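Local coordinates for aggregation suppressing protein (Salmonella enterica subsp. enterica serovar Typhimurium, PDB 4ZJ9) that acts as a small heat shock protein, a chaperone that suppresses protein aggregation and whose alpha-crystallin domain forms a dimer, at the interface of chains A and B. Residues are numbered along the deposited sequence; one frame, centred on the assembly and turned at random. Chains: chain A/B, Aggregation suppressing protein.

Contact 1: the interface of chains A and B. Residues chain A 97, 100-102; chain B 46-48.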
loop_
_atom_site.group_PDB
_atom_site.type_symbol
_atom_site.label_atom_id
_atom_site.label_comp_id
_atom_site.label_asym_id
_atom_site.label_seq_id
_atom_site.Cartn_x
_atom_site.Cartn_y
_atom_site.Cartn_z
ATOM N N TRP A 97 17.117 -5.900 10.972
ATOM C CA TRP A 97 15.741 -5.569 11.231
ATOM C C TRP A 97 15.730 -5.040 12.618
ATOM O O TRP A 97 16.131 -5.721 13.557
ATOM C CB TRP A 97 14.835 -6.785 11.074
ATOM C CG TRP A 97 14.698 -7.080 9.607
ATOM C CD1 TRP A 97 15.523 -7.843 8.825
ATOM C CD2 TRP A 97 13.742 -6.499 8.734
ATOM N NE1 TRP A 97 15.112 -7.813 7.516
ATOM C CE2 TRP A 97 14.005 -7.005 7.433
ATOM C CE3 TRP A 97 12.669 -5.617 8.925
ATOM C CZ2 TRP A 97 13.238 -6.647 6.334
ATOM C CZ3 TRP A 97 11.909 -5.286 7.850
ATOM C CH2 TRP A 97 12.186 -5.800 6.563
ATOM N N ARG A 100 9.744 -4.505 12.477
ATOM C CA ARG A 100 9.064 -4.956 11.252
ATOM C C ARG A 100 7.603 -4.950 11.490
ATOM O O ARG A 100 7.029 -5.878 12.082
ATOM C CB ARG A 100 9.553 -6.304 10.843
ATOM C CG ARG A 100 8.944 -6.816 9.574
ATOM C CD ARG A 100 9.604 -8.114 9.147
ATOM N NE ARG A 100 9.617 -8.228 7.687
ATOM C CZ ARG A 100 10.469 -8.975 6.999
ATOM N NH1 ARG A 100 11.408 -9.699 7.623
ATOM N NH2 ARG A 100 10.386 -8.978 5.675
ATOM N N GLY A 101 7.006 -3.839 11.087
ATOM C CA GLY A 101 5.624 -3.622 11.290
ATOM C C GLY A 101 4.845 -3.966 10.066
ATOM O O GLY A 101 3.656 -4.054 10.139
ATOM N N ILE A 102 5.513 -4.137 8.934
ATOM C CA ILE A 102 4.819 -4.382 7.674
ATOM C C ILE A 102 4.849 -5.887 7.393
ATOM O O ILE A 102 5.921 -6.475 7.178
ATOM C CB ILE A 102 5.510 -3.668 6.513
ATOM C CG1 ILE A 102 5.359 -2.167 6.643
ATOM C CG2 ILE A 102 4.858 -4.041 5.186
ATOM C CD1 ILE A 102 6.100 -1.371 5.574
ATOM N N ALA B 46 1.656 1.302 9.217
ATOM C CA ALA B 46 2.683 0.353 9.543
ATOM C C ALA B 46 4.017 0.825 8.982
ATOM O O ALA B 46 4.059 1.480 7.950
ATOM C CB ALA B 46 2.287 -1.017 8.960
ATOM N N TYR B 47 5.098 0.506 9.631
ATOM C CA TYR B 47 6.395 0.789 9.099
ATOM C C TYR B 47 7.404 -0.311 9.479
ATOM O O TYR B 47 7.188 -1.149 10.390
ATOM C CB TYR B 47 6.886 2.205 9.509
ATOM C CG TYR B 47 7.220 2.338 10.998
ATOM C CD1 TYR B 47 6.257 2.706 11.918
ATOM C CD2 TYR B 47 8.530 2.105 11.475
ATOM C CE1 TYR B 47 6.547 2.779 13.279
ATOM C CE2 TYR B 47 8.844 2.219 12.826
ATOM C CZ TYR B 47 7.846 2.527 13.727
ATOM O OH TYR B 47 8.172 2.660 15.060
ATOM N N ASP B 48 8.518 -0.288 8.774
ATOM C CA ASP B 48 9.631 -1.141 9.046
ATOM C C ASP B 48 10.787 -0.192 9.241
ATOM O O ASP B 48 10.854 0.883 8.624
ATOM C CB ASP B 48 10.001 -1.985 7.842
ATOM C CG ASP B 48 9.038 -3.144 7.587
ATOM O OD1 ASP B 48 8.196 -3.509 8.470
ATOM O OD2 ASP B 48 9.123 -3.663 6.462
#

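Contact 2: the interface of chains A and B. Residues chain A 66-67, 124; chain B 126.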
loop_
_atom_site.group_PDB
_atom_site.type_symbol
_atom_site.label_atom_id
_atom_site.label_comp_id
_atom_site.label_asym_id
_atom_site.label_seq_id
_atom_site.Cartn_x
_atom_site.Cartn_y
_atom_site.Cartn_z
ATOM N N TRP A 66 3.634 -5.179 -3.069
ATOM C CA TRP A 66 3.456 -6.327 -3.997
ATOM C C TRP A 66 3.914 -5.954 -5.395
ATOM O O TRP A 66 3.642 -4.815 -5.841
ATOM C CB TRP A 66 1.989 -6.785 -4.010
ATOM C CG TRP A 66 1.601 -7.499 -2.782
ATOM C CD1 TRP A 66 1.226 -6.963 -1.606
ATOM C CD2 TRP A 66 1.567 -8.910 -2.624
ATOM N NE1 TRP A 66 0.949 -7.933 -0.714
ATOM C CE2 TRP A 66 1.137 -9.161 -1.322
ATOM C CE3 TRP A 66 1.890 -9.972 -3.459
ATOM C CZ2 TRP A 66 1.009 -10.424 -0.815
ATOM C CZ3 TRP A 66 1.763 -11.257 -2.956
ATOM C CH2 TRP A 66 1.308 -11.473 -1.637
ATOM N N LYS A 67 4.621 -6.889 -6.054
ATOM C CA LYS A 67 5.074 -6.744 -7.441
ATOM C C LYS A 67 4.093 -7.423 -8.425
ATOM O O LYS A 67 3.312 -8.300 -8.055
ATOM C CB LYS A 67 6.480 -7.312 -7.639
ATOM C CG LYS A 67 7.612 -6.556 -6.926
ATOM C CD LYS A 67 8.934 -7.298 -7.072
ATOM N N LEU A 124 -1.990 -2.067 -11.435
ATOM C CA LEU A 124 -1.338 -1.974 -10.150
ATOM C C LEU A 124 -0.654 -0.606 -10.117
ATOM O O LEU A 124 0.244 -0.312 -10.956
ATOM C CB LEU A 124 -0.358 -3.106 -10.038
ATOM C CG LEU A 124 0.553 -3.156 -8.831
ATOM C CD1 LEU A 124 -0.318 -3.478 -7.598
ATOM C CD2 LEU A 124 1.610 -4.215 -9.014
ATOM N N GLN B 126 5.311 1.716 -5.167
ATOM C CA GLN B 126 4.486 0.570 -4.745
ATOM C C GLN B 126 3.784 0.655 -3.475
ATOM O O GLN B 126 3.613 -0.346 -2.792
ATOM C CB GLN B 126 5.358 -0.675 -4.815
ATOM C CG GLN B 126 5.849 -0.750 -6.271
ATOM C CD GLN B 126 5.883 -2.151 -6.776
ATOM O OE1 GLN B 126 6.866 -2.864 -6.542
ATOM N NE2 GLN B 126 4.799 -2.586 -7.423
#

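Contact 1: the interface of chains A and B
An antiparallel strand-exchange contact joins the two subunits here: the short strand 99-100 of chain A, carried on the long loop that reaches across to the partner, lies beside strand 47-51 of chain B and adds to its sheet. A:Arg100 and B:Asp48 form the bridge pair. Just past it, the A:Gly101 amide N donates to the backbone O of B:Tyr47 at 2.8 Å. The carboxylate of B:Asp48 extends the backbone pairing. CG of B:Asp48 is anti to the backbone carbonyl carbon (chi1 -75°), which carries OD1 over to the loop after the strand, where it accepts a hydrogen bond from A:Ile102 N at 2.8 Å. The amide arrives on the syn side, somewhat out of the carboxylate plane, and the bond is fairly straight, 157° at the hydrogen. A:Gly101 N is shared between B:Tyr47 O and, weakly, OD1, so two consecutive amides converge on that carboxylate oxygen. Apolar groups flank the acid: the side chain of A:Ile102 crosses it at about a right angle, A:Ile102 CB lying 3.7 Å from B:Asp48 CG, while A:Trp97 presents the CZ3 edge of its indole, with ring and carboxylate planes 81° apart. A:Trp97 is covered on one face by the guanidinium of A:Arg100, whose NE stays 4.8 Å from B:Asp48 OD2; this positive charge may still favour an ionised carboxylate. The backbone bond and the aspartate's grip on two amides fasten the loop to the partner's sheet and so contribute to dimerisation.

Contact 2: the interface of chains A and B
A loop of chain A, running through A:Trp66 and A:Lys67 just before the 3-10 helix 68-70, and the end of its strand 118-125 at A:Leu124 meet the turn of chain B that joins strands 118-125 and 128-134. B:Gln126, in that turn, supplies the contact from its side. Its backbone has positive phi and psi, a left-handed conformation suited to a tight turn between neighbouring strands. The side chain leaves with CG anti to the carbonyl carbon and then bends at chi2 (-141°), which sends the terminal amide toward chain A, between A:Lys67 and A:Leu124. There NE2 comes to 3.0 Å from the backbone O of A:Trp66, but that oxygen lies well above the plane of the glutamine amide, on its NE2 side, so the in-plane N-H bonds cannot point at it and no hydrogen bond is formed. The same placement brings the amide carbon CD of B:Gln126 to 3.6 Å from A:Trp66 O. On one flank CD2 of A:Leu124 touches NE2 of B:Gln126 at 3.9 Å, the leucine side chain crossing the glutamine at about a right angle. Its CG is anti to the backbone N (chi1 174°), which turns the isobutyl group toward the amide. The other end of the amide, B:Gln126 OE1, faces the aliphatic part of A:Lys67, with CG 3.8 Å away. The lysine also crosses the glutamine roughly at a right angle and runs extended past CG, but its side chain is incompletely modelled, so nothing can be said of the ammonium group. The indole of A:Trp66 is directed away from the glutamine. The contact is thus small, without a hydrogen bond in the model, and built on a carbonyl oxygen above the amide plane with aliphatic groups at the amide's two ends. It sits where a strand-connecting turn of one beta-sandwich abuts a loop and a strand end of the other, near the middle of the dimer.

The C-alpha centres of contact 1 and contact 2 lie about 17 Å apart within one two-fold interface, and each has a twin with the chains exchanged. They share no residues. Contact 1 pairs the reaching loop of one subunit with an edge strand of the other, whereas contact 2 brings the bodies of the two domains together through turns and loops. The first joins the chains by hydrogen bonds from backbone amides to a backbone carbonyl and a carboxylate; the second adds a small packing surface that may limit how the domains tilt against each other. Their combination, repeated by symmetry, would steady the dimer from which larger oligomers could be built.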